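Local coordinates for protein protease (Helicobacter pylori, PDB 5EUF) that is a zinc-dependent M16-family protease that probably acts as a virulence factor, cleaving the cytoplasmic domain of human junctional adhesion molecule A and weakening the gastric epithelial barrier, at residues L17-V22 and Q203-L208; P232-A237 and Q411-F416; Y256-F261 and N404-D409. All coordinates share one frame; numbering follows the deposited sequence.

Contact 1 of 3, residues L17-V22 and Q203-L208; sequences LQVVSV and QKVFEL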
loop_
_atom_site.group_PDB
_atom_site.type_symbol
_atom_site.label_atom_id
_atom_site.label_comp_id
_atom_site.label_asym_id
_atom_site.label_seq_id
_atom_site.Cartn_x
_atom_site.Cartn_y
_atom_site.Cartn_z
ATOM N N LEU B 17 19.873 -11.593 -23.822
ATOM C CA LEU B 17 19.387 -12.842 -23.250
ATOM C C LEU B 17 20.544 -13.694 -22.745
ATOM O O LEU B 17 21.500 -13.957 -23.477
ATOM C CB LEU B 17 18.572 -13.633 -24.274
ATOM C CG LEU B 17 17.994 -14.946 -23.735
ATOM C CD1 LEU B 17 16.585 -14.736 -23.213
ATOM C CD2 LEU B 17 18.027 -16.047 -24.777
ATOM N N GLN B 18 20.452 -14.126 -21.492
ATOM C CA GLN B 18 21.474 -14.979 -20.905
ATOM C C GLN B 18 21.117 -16.449 -21.089
ATOM O O GLN B 18 19.976 -16.854 -20.868
ATOM C CB GLN B 18 21.655 -14.658 -19.420
ATOM C CG GLN B 18 22.754 -15.463 -18.743
ATOM C CD GLN B 18 23.009 -15.015 -17.318
ATOM O OE1 GLN B 18 22.244 -14.230 -16.756
ATOM N NE2 GLN B 18 24.092 -15.508 -16.729
ATOM N N VAL B 19 22.097 -17.246 -21.505
ATOM C CA VAL B 19 21.885 -18.673 -21.700
ATOM C C VAL B 19 22.815 -19.472 -20.798
ATOM O O VAL B 19 24.035 -19.359 -20.898
ATOM C CB VAL B 19 22.115 -19.095 -23.165
ATOM C CG1 VAL B 19 21.532 -20.477 -23.416
ATOM C CG2 VAL B 19 21.498 -18.082 -24.109
ATOM N N VAL B 20 22.233 -20.278 -19.916
ATOM C CA VAL B 20 23.015 -21.062 -18.970
ATOM C C VAL B 20 22.800 -22.559 -19.167
ATOM O O VAL B 20 21.676 -23.057 -19.068
ATOM C CB VAL B 20 22.678 -20.696 -17.513
ATOM C CG1 VAL B 20 23.533 -21.511 -16.555
ATOM C CG2 VAL B 20 22.873 -19.200 -17.279
ATOM N N SER B 21 23.892 -23.265 -19.444
ATOM C CA SER B 21 23.862 -24.709 -19.626
ATOM C C SER B 21 24.517 -25.412 -18.442
ATOM O O SER B 21 25.661 -25.121 -18.094
ATOM C CB SER B 21 24.567 -25.095 -20.931
ATOM O OG SER B 21 24.748 -26.497 -21.023
ATOM N N VAL B 22 23.788 -26.330 -17.817
ATOM C CA VAL B 22 24.321 -27.086 -16.689
ATOM C C VAL B 22 24.277 -28.585 -16.984
ATOM O O VAL B 22 23.323 -29.268 -16.616
ATOM C CB VAL B 22 23.543 -26.796 -15.386
ATOM C CG1 VAL B 22 24.303 -27.335 -14.180
ATOM C CG2 VAL B 22 23.297 -25.306 -15.231
ATOM N N GLN B 203 27.388 -26.831 -26.002
ATOM C CA GLN B 203 27.508 -26.200 -27.312
ATOM C C GLN B 203 26.277 -26.480 -28.167
ATOM O O GLN B 203 25.966 -25.719 -29.083
ATOM C CB GLN B 203 28.774 -26.674 -28.031
ATOM C CG GLN B 203 30.070 -26.208 -27.383
ATOM C CD GLN B 203 30.265 -24.704 -27.467
ATOM O OE1 GLN B 203 29.673 -24.032 -28.314
ATOM N NE2 GLN B 203 31.099 -24.166 -26.584
ATOM N N LYS B 204 25.579 -27.570 -27.865
ATOM C CA LYS B 204 24.318 -27.868 -28.535
ATOM C C LYS B 204 23.213 -26.987 -27.965
ATOM O O LYS B 204 22.357 -26.499 -28.702
ATOM C CB LYS B 204 23.950 -29.345 -28.390
ATOM C CG LYS B 204 22.637 -29.713 -29.071
ATOM C CD LYS B 204 22.305 -31.189 -28.902
ATOM C CE LYS B 204 20.953 -31.526 -29.518
ATOM N NZ LYS B 204 20.905 -31.202 -30.972
ATOM N N VAL B 205 23.238 -26.792 -26.649
ATOM C CA VAL B 205 22.293 -25.904 -25.981
ATOM C C VAL B 205 22.424 -24.486 -26.522
ATOM O O VAL B 205 21.428 -23.843 -26.859
ATOM C CB VAL B 205 22.505 -25.884 -24.448
ATOM C CG1 VAL B 205 21.700 -24.763 -23.808
ATOM C CG2 VAL B 205 22.131 -27.221 -23.835
ATOM N N PHE B 206 23.661 -24.011 -26.616
ATOM C CA PHE B 206 23.925 -22.649 -27.062
ATOM C C PHE B 206 23.472 -22.410 -28.498
ATOM O O PHE B 206 22.744 -21.454 -28.766
ATOM C CB PHE B 206 25.413 -22.323 -26.919
ATOM C CG PHE B 206 25.862 -22.177 -25.494
ATOM C CD1 PHE B 206 24.977 -21.755 -24.516
ATOM C CD2 PHE B 206 27.166 -22.466 -25.130
ATOM C CE1 PHE B 206 25.383 -21.621 -23.203
ATOM C CE2 PHE B 206 27.578 -22.333 -23.817
ATOM C CZ PHE B 206 26.685 -21.911 -22.853
ATOM N N GLU B 207 23.887 -23.279 -29.417
ATOM C CA GLU B 207 23.556 -23.098 -30.828
ATOM C C GLU B 207 22.057 -23.248 -31.082
ATOM O O GLU B 207 21.516 -22.639 -32.006
ATOM C CB GLU B 207 24.338 -24.084 -31.707
ATOM C CG GLU B 207 23.885 -25.533 -31.615
ATOM C CD GLU B 207 24.512 -26.411 -32.685
ATOM O OE1 GLU B 207 25.341 -25.900 -33.468
ATOM O OE2 GLU B 207 24.172 -27.611 -32.743
ATOM N N LEU B 208 21.385 -24.046 -30.258
ATOM C CA LEU B 208 19.946 -24.232 -30.402
ATOM C C LEU B 208 19.183 -23.054 -29.806
ATOM O O LEU B 208 18.132 -22.665 -30.312
ATOM C CB LEU B 208 19.498 -25.543 -29.751
ATOM C CG LEU B 208 19.173 -26.681 -30.724
ATOM C CD1 LEU B 208 20.346 -26.955 -31.651
ATOM C CD2 LEU B 208 18.774 -27.939 -29.973
#
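A helix packs here on the six-stranded mixed sheet of the M16 fold: helix 202-213 runs along strand 18-23 in nearly the opposite direction, the axes of its 203-208 part and of strand 18-22 being 8.5 Å apart and at 156°. V19 and S21, alternate residues of the strand, point their side chains at the helix, whereas V20 and V22 point away. The meeting is apolar, without a hydrogen bond across it. V19 holds CG1 anti to its backbone N, which brings this methyl in the plane of the F206 ring, at its edge, with V19 CG1 3.8 Å from F206 CD1. The same ring edge also meets the backbone, F206 CE1 standing 3.5 Å from V19 O. F206 has CG turned beside its backbone N (chi1 -71°). The side chains of V19 and F206 slide past one another in opposite directions. V205 lies alongside S21, its CG2 3.9 Å from S21 OG. That buried hydroxyl is satisfied by a hydrogen bond with S202 OG at the start of the helix. Strand 18-23 is flanked in the sheet by strands 9-12 and 192-198, while L208 carries the helix onward against helix 102-113.

Contact 2 of 3, residues P232-A237 and Q411-F416; sequences PKQDGA and QSTTVF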
loop_
_atom_site.group_PDB
_atom_site.type_symbol
_atom_site.label_atom_id
_atom_site.label_comp_id
_atom_site.label_asym_id
_atom_site.label_seq_id
_atom_site.Cartn_x
_atom_site.Cartn_y
_atom_site.Cartn_z
ATOM N N PRO B 232 10.843 1.339 4.688
ATOM C CA PRO B 232 11.521 1.945 5.833
ATOM C C PRO B 232 11.795 0.890 6.899
ATOM O O PRO B 232 11.026 -0.065 7.003
ATOM C CB PRO B 232 10.515 2.991 6.326
ATOM C CG PRO B 232 9.658 3.286 5.137
ATOM C CD PRO B 232 9.554 1.991 4.397
ATOM N N LYS B 233 12.878 1.045 7.655
ATOM C CA LYS B 233 13.198 0.110 8.727
ATOM C C LYS B 233 12.022 0.014 9.688
ATOM O O LYS B 233 11.471 1.033 10.104
ATOM C CB LYS B 233 14.465 0.540 9.473
ATOM N N GLN B 234 11.626 -1.211 10.018
ATOM C CA GLN B 234 10.500 -1.423 10.916
ATOM C C GLN B 234 10.821 -0.853 12.293
ATOM O O GLN B 234 11.814 -1.216 12.921
ATOM C CB GLN B 234 10.145 -2.909 11.008
ATOM C CG GLN B 234 8.833 -3.181 11.723
ATOM C CD GLN B 234 8.243 -4.530 11.364
ATOM O OE1 GLN B 234 8.491 -5.060 10.280
ATOM N NE2 GLN B 234 7.457 -5.091 12.273
ATOM N N ASP B 235 9.967 0.056 12.746
ATOM C CA ASP B 235 10.225 0.845 13.940
ATOM C C ASP B 235 9.478 0.328 15.167
ATOM O O ASP B 235 9.233 1.078 16.111
ATOM C CB ASP B 235 9.845 2.304 13.673
ATOM C CG ASP B 235 8.631 2.434 12.758
ATOM O OD1 ASP B 235 7.771 1.528 12.763
ATOM O OD2 ASP B 235 8.539 3.443 12.027
ATOM N N GLY B 236 9.115 -0.951 15.149
ATOM C CA GLY B 236 8.350 -1.534 16.237
ATOM C C GLY B 236 7.325 -2.552 15.774
ATOM O O GLY B 236 7.056 -2.688 14.577
ATOM N N ALA B 237 6.742 -3.261 16.736
ATOM C CA ALA B 237 5.840 -4.375 16.454
ATOM C C ALA B 237 4.591 -3.953 15.685
ATOM O O ALA B 237 4.043 -2.878 15.913
ATOM C CB ALA B 237 5.443 -5.060 17.754
ATOM N N GLN B 411 10.914 -5.811 15.151
ATOM C CA GLN B 411 10.869 -6.200 13.745
ATOM C C GLN B 411 9.819 -7.282 13.533
ATOM O O GLN B 411 9.752 -7.902 12.469
ATOM C CB GLN B 411 12.235 -6.699 13.272
ATOM C CG GLN B 411 13.368 -5.718 13.474
ATOM C CD GLN B 411 14.697 -6.280 13.018
ATOM O OE1 GLN B 411 14.744 -7.237 12.241
ATOM N NE2 GLN B 411 15.788 -5.695 13.501
ATOM N N SER B 412 9.000 -7.505 14.556
ATOM C CA SER B 412 8.008 -8.569 14.515
ATOM C C SER B 412 6.704 -8.106 13.883
ATOM O O SER B 412 6.270 -6.972 14.069
ATOM C CB SER B 412 7.735 -9.104 15.922
ATOM O OG SER B 412 6.969 -8.184 16.680
ATOM N N THR B 413 6.092 -9.005 13.124
ATOM C CA THR B 413 4.764 -8.792 12.575
ATOM C C THR B 413 3.911 -9.998 12.929
ATOM O O THR B 413 4.306 -11.136 12.687
ATOM C CB THR B 413 4.796 -8.597 11.053
ATOM O OG1 THR B 413 5.654 -7.494 10.727
ATOM C CG2 THR B 413 3.394 -8.335 10.521
ATOM N N THR B 414 2.747 -9.751 13.516
ATOM C CA THR B 414 1.901 -10.829 14.004
ATOM C C THR B 414 0.472 -10.704 13.492
ATOM O O THR B 414 -0.169 -9.670 13.665
ATOM C CB THR B 414 1.883 -10.866 15.540
ATOM O OG1 THR B 414 3.221 -11.011 16.032
ATOM C CG2 THR B 414 1.035 -12.018 16.034
ATOM N N VAL B 415 -0.029 -11.762 12.862
ATOM C CA VAL B 415 -1.397 -11.762 12.356
ATOM C C VAL B 415 -2.184 -12.951 12.895
ATOM O O VAL B 415 -1.775 -14.100 12.732
ATOM C CB VAL B 415 -1.428 -11.788 10.816
ATOM C CG1 VAL B 415 -2.861 -11.871 10.312
ATOM C CG2 VAL B 415 -0.729 -10.559 10.254
ATOM N N PHE B 416 -3.311 -12.664 13.541
ATOM C CA PHE B 416 -4.170 -13.702 14.106
ATOM C C PHE B 416 -5.344 -14.019 13.184
ATOM O O PHE B 416 -5.941 -13.119 12.591
ATOM C CB PHE B 416 -4.696 -13.276 15.478
ATOM C CG PHE B 416 -3.622 -13.068 16.506
ATOM C CD1 PHE B 416 -2.628 -14.014 16.693
ATOM C CD2 PHE B 416 -3.606 -11.922 17.287
ATOM C CE1 PHE B 416 -1.639 -13.821 17.644
ATOM C CE2 PHE B 416 -2.622 -11.724 18.237
ATOM C CZ PHE B 416 -1.638 -12.674 18.416
#
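The irregular segment 232-237 turns at D235-G236 and comes up beside the start of strand 412-418, where the CA atoms of A237 and S412 are 5.1 Å apart. G236 has a backbone shape (phi 143°) that leaves no room for a CB beside the D235 carbonyl. The side chain that spans the gap is that of Q234. With CG anti to the backbone N (chi1 -170°) and the chain extended beyond it, the carboxamide is carried over to the first residues of the strand, crossing the T413 side chain obliquely. Its NE2 lies 2.9 Å from S412 O and gives a weak hydrogen bond to T413 OG1 at 3.4 Å, with an angle of 152° at the hydrogen. A second weak bond, from Q234 NE2 to G236 O at 3.4 Å, folds the amide back onto its own turn. The other end of the amide is taken as well, since OE1 accepts a hydrogen bond from K257 NZ; both ends of the buried group are therefore engaged. A237 also touches the strand: its CB is 3.6 Å from S412 OG, and its CA makes a CA-H...O contact with S412 O. The S412 hydroxyl sits between the backbone N and the carbonyl carbon and is hydrogen-bonded to D409 O. Backbone bonds from D235 and A237 go to the second subunit, whose V241 and V242 pack on these residues. Within the chain, strand 412-418 runs between strands 238-243 and 251-258, with T413 against helix 142-154 and F416 against helix 323-338.

Contact 3 of 3, residues Y256-F261 and N404-D409; sequences YKVPAF and NEYFKD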
loop_
_atom_site.group_PDB
_atom_site.type_symbol
_atom_site.label_atom_id
_atom_site.label_comp_id
_atom_site.label_asym_id
_atom_site.label_seq_id
_atom_site.Cartn_x
_atom_site.Cartn_y
_atom_site.Cartn_z
ATOM N N TYR B 256 9.501 -12.020 11.280
ATOM C CA TYR B 256 10.538 -11.069 11.649
ATOM C C TYR B 256 11.257 -10.576 10.399
ATOM O O TYR B 256 11.576 -11.367 9.510
ATOM C CB TYR B 256 11.531 -11.707 12.625
ATOM C CG TYR B 256 10.952 -11.994 13.995
ATOM C CD1 TYR B 256 10.331 -13.206 14.271
ATOM C CD2 TYR B 256 11.027 -11.051 15.012
ATOM C CE1 TYR B 256 9.802 -13.471 15.526
ATOM C CE2 TYR B 256 10.505 -11.306 16.267
ATOM C CZ TYR B 256 9.893 -12.515 16.519
ATOM O OH TYR B 256 9.372 -12.765 17.770
ATOM N N LYS B 257 11.498 -9.270 10.328
ATOM C CA LYS B 257 12.214 -8.688 9.198
ATOM C C LYS B 257 13.620 -9.259 9.105
ATOM O O LYS B 257 14.238 -9.599 10.113
ATOM C CB LYS B 257 12.267 -7.163 9.308
ATOM C CG LYS B 257 10.962 -6.475 8.943
ATOM C CD LYS B 257 10.626 -6.647 7.468
ATOM C CE LYS B 257 9.238 -6.104 7.157
ATOM N NZ LYS B 257 9.064 -4.690 7.596
ATOM N N VAL B 258 14.123 -9.352 7.882
ATOM C CA VAL B 258 15.361 -10.063 7.623
ATOM C C VAL B 258 16.041 -9.453 6.396
ATOM O O VAL B 258 15.360 -8.927 5.513
ATOM C CB VAL B 258 15.073 -11.580 7.446
ATOM C CG1 VAL B 258 15.680 -12.137 6.166
ATOM C CG2 VAL B 258 15.537 -12.350 8.673
ATOM N N PRO B 259 17.386 -9.488 6.352
ATOM C CA PRO B 259 18.164 -8.882 5.261
ATOM C C PRO B 259 17.763 -9.360 3.868
ATOM O O PRO B 259 17.042 -10.349 3.730
ATOM C CB PRO B 259 19.597 -9.318 5.575
ATOM C CG PRO B 259 19.612 -9.520 7.040
ATOM C CD PRO B 259 18.260 -10.073 7.383
ATOM N N ALA B 260 18.241 -8.657 2.846
ATOM C CA ALA B 260 17.943 -9.005 1.460
ATOM C C ALA B 260 18.636 -10.304 1.024
ATOM O O ALA B 260 19.444 -10.869 1.762
ATOM C CB ALA B 260 18.334 -7.860 0.542
ATOM N N PHE B 261 18.312 -10.755 -0.187
ATOM C CA PHE B 261 18.732 -12.058 -0.710
ATOM C C PHE B 261 20.224 -12.349 -0.574
ATOM O O PHE B 261 20.614 -13.414 -0.094
ATOM C CB PHE B 261 18.331 -12.171 -2.189
ATOM C CG PHE B 261 18.698 -13.486 -2.828
ATOM C CD1 PHE B 261 17.822 -14.557 -2.786
ATOM C CD2 PHE B 261 19.905 -13.642 -3.493
ATOM C CE1 PHE B 261 18.148 -15.767 -3.380
ATOM C CE2 PHE B 261 20.239 -14.848 -4.085
ATOM C CZ PHE B 261 19.358 -15.911 -4.028
ATOM N N ASN B 404 19.284 -13.565 17.792
ATOM C CA ASN B 404 19.149 -12.339 18.575
ATOM C C ASN B 404 19.169 -11.075 17.721
ATOM O O ASN B 404 18.668 -10.027 18.132
ATOM C CB ASN B 404 20.255 -12.257 19.627
ATOM C CG ASN B 404 20.015 -13.187 20.793
ATOM O OD1 ASN B 404 19.523 -12.772 21.842
ATOM N ND2 ASN B 404 20.356 -14.457 20.615
ATOM N N GLU B 405 19.751 -11.179 16.532
ATOM C CA GLU B 405 19.888 -10.028 15.652
ATOM C C GLU B 405 18.558 -9.619 15.035
ATOM O O GLU B 405 18.234 -8.433 14.968
ATOM C CB GLU B 405 20.896 -10.327 14.544
ATOM C CG GLU B 405 21.125 -9.173 13.585
ATOM C CD GLU B 405 21.965 -8.063 14.187
ATOM O OE1 GLU B 405 22.596 -8.296 15.240
ATOM O OE2 GLU B 405 21.994 -6.958 13.605
ATOM N N TYR B 406 17.784 -10.603 14.591
ATOM C CA TYR B 406 16.592 -10.319 13.801
ATOM C C TYR B 406 15.292 -10.687 14.506
ATOM O O TYR B 406 14.234 -10.151 14.176
ATOM C CB TYR B 406 16.675 -11.050 12.460
ATOM C CG TYR B 406 17.967 -10.800 11.713
ATOM C CD1 TYR B 406 18.269 -9.539 11.217
ATOM C CD2 TYR B 406 18.882 -11.823 11.502
ATOM C CE1 TYR B 406 19.448 -9.303 10.534
ATOM C CE2 TYR B 406 20.064 -11.597 10.820
ATOM C CZ TYR B 406 20.339 -10.336 10.336
ATOM O OH TYR B 406 21.511 -10.102 9.657
ATOM N N PHE B 407 15.361 -11.596 15.474
ATOM C CA PHE B 407 14.150 -12.029 16.163
ATOM C C PHE B 407 13.842 -11.125 17.351
ATOM O O PHE B 407 13.691 -11.590 18.484
ATOM C CB PHE B 407 14.267 -13.486 16.612
ATOM C CG PHE B 407 14.430 -14.459 15.477
ATOM C CD1 PHE B 407 13.996 -14.136 14.199
ATOM C CD2 PHE B 407 15.018 -15.696 15.684
ATOM C CE1 PHE B 407 14.146 -15.028 13.150
ATOM C CE2 PHE B 407 15.171 -16.592 14.641
ATOM C CZ PHE B 407 14.734 -16.257 13.373
ATOM N N LYS B 408 13.760 -9.826 17.075
ATOM C CA LYS B 408 13.344 -8.835 18.059
ATOM C C LYS B 408 11.914 -8.398 17.771
ATOM O O LYS B 408 11.500 -8.342 16.614
ATOM C CB LYS B 408 14.281 -7.627 18.047
ATOM C CG LYS B 408 15.726 -7.958 18.380
ATOM C CD LYS B 408 16.520 -6.701 18.721
ATOM C CE LYS B 408 17.535 -6.358 17.640
ATOM N NZ LYS B 408 16.891 -6.016 16.344
ATOM N N ASP B 409 11.163 -8.086 18.822
ATOM C CA ASP B 409 9.767 -7.678 18.671
ATOM C C ASP B 409 9.615 -6.426 17.805
ATOM O O ASP B 409 8.608 -6.256 17.115
ATOM C CB ASP B 409 9.130 -7.448 20.044
ATOM C CG ASP B 409 10.043 -6.695 20.992
ATOM O OD1 ASP B 409 10.897 -5.921 20.511
ATOM O OD2 ASP B 409 9.908 -6.881 22.221
#
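An inverse gamma turn centred on F407 lays main chain over an aromatic ring: the CA of F407 rests on one face of Y256, 3.8 Å from the ring centroid and 26° off its normal, as a CH-pi contact. F407 is also the first residue to leave helical geometry after helix 396-406, and the weak hydrogen bond from K408 N to Y406 O spans its turn. Y256, with CG beside its backbone N (chi1 -69°), turns its ring edge to K408 O, which lies near the ring plane, 3.1 Å from Y256 CE2. The two aromatic side chains cross at about a right angle, F407 CD1 coming 3.7 Å from Y256 CG, while their ring planes are inclined at 55°. F407 meets F311 edge-to-face as well. A second CH-pi contact lies farther along, where P259 and Y406 reach toward each other tip to tip. P259 CD stands 3.8 Å from the centroid of the Y406 ring, over one face, and CG of E405 covers the opposite face, so the phenol is held between the two. Its hydroxyl is hydrogen-bonded to D265, which would fix the reach of the ring. Nearer the backbone, V258 CG2 packs on Y406 CB at 4.2 Å. K408 folds back on the helix end, its NZ hydrogen-bonded to E405 O at 3.1 Å from above the carbonyl plane. The arrangement of helix 396-406, a tight turn and strand 412-418 entering beside strand 251-258 belongs to the alpha+beta fold of the M16 family, where helices cover a mixed sheet.

How the contacts relate
Contacts 2 and 3 adjoin, their centres 10 Å apart, whereas contact 1 lies on the opposite side of the chain's centre, 44 Å from contact 2 and 38 Å from contact 3, centre to centre. Contact 1 belongs to the six-stranded sheet, contacts 2 and 3 to the five-stranded one. Along the chain, contact 1 closes first and contact 3 is nested within the loop closed by contact 2. Helix 396-406 is followed, after a short turn, by strand 412-418, the neighbour of strand 251-258, and K257 joins the two contacts through its backbone bond with Q411. The contacts sample two sheets on opposite sides of the chain's centre, consistent with the paired domains of M16 peptidases.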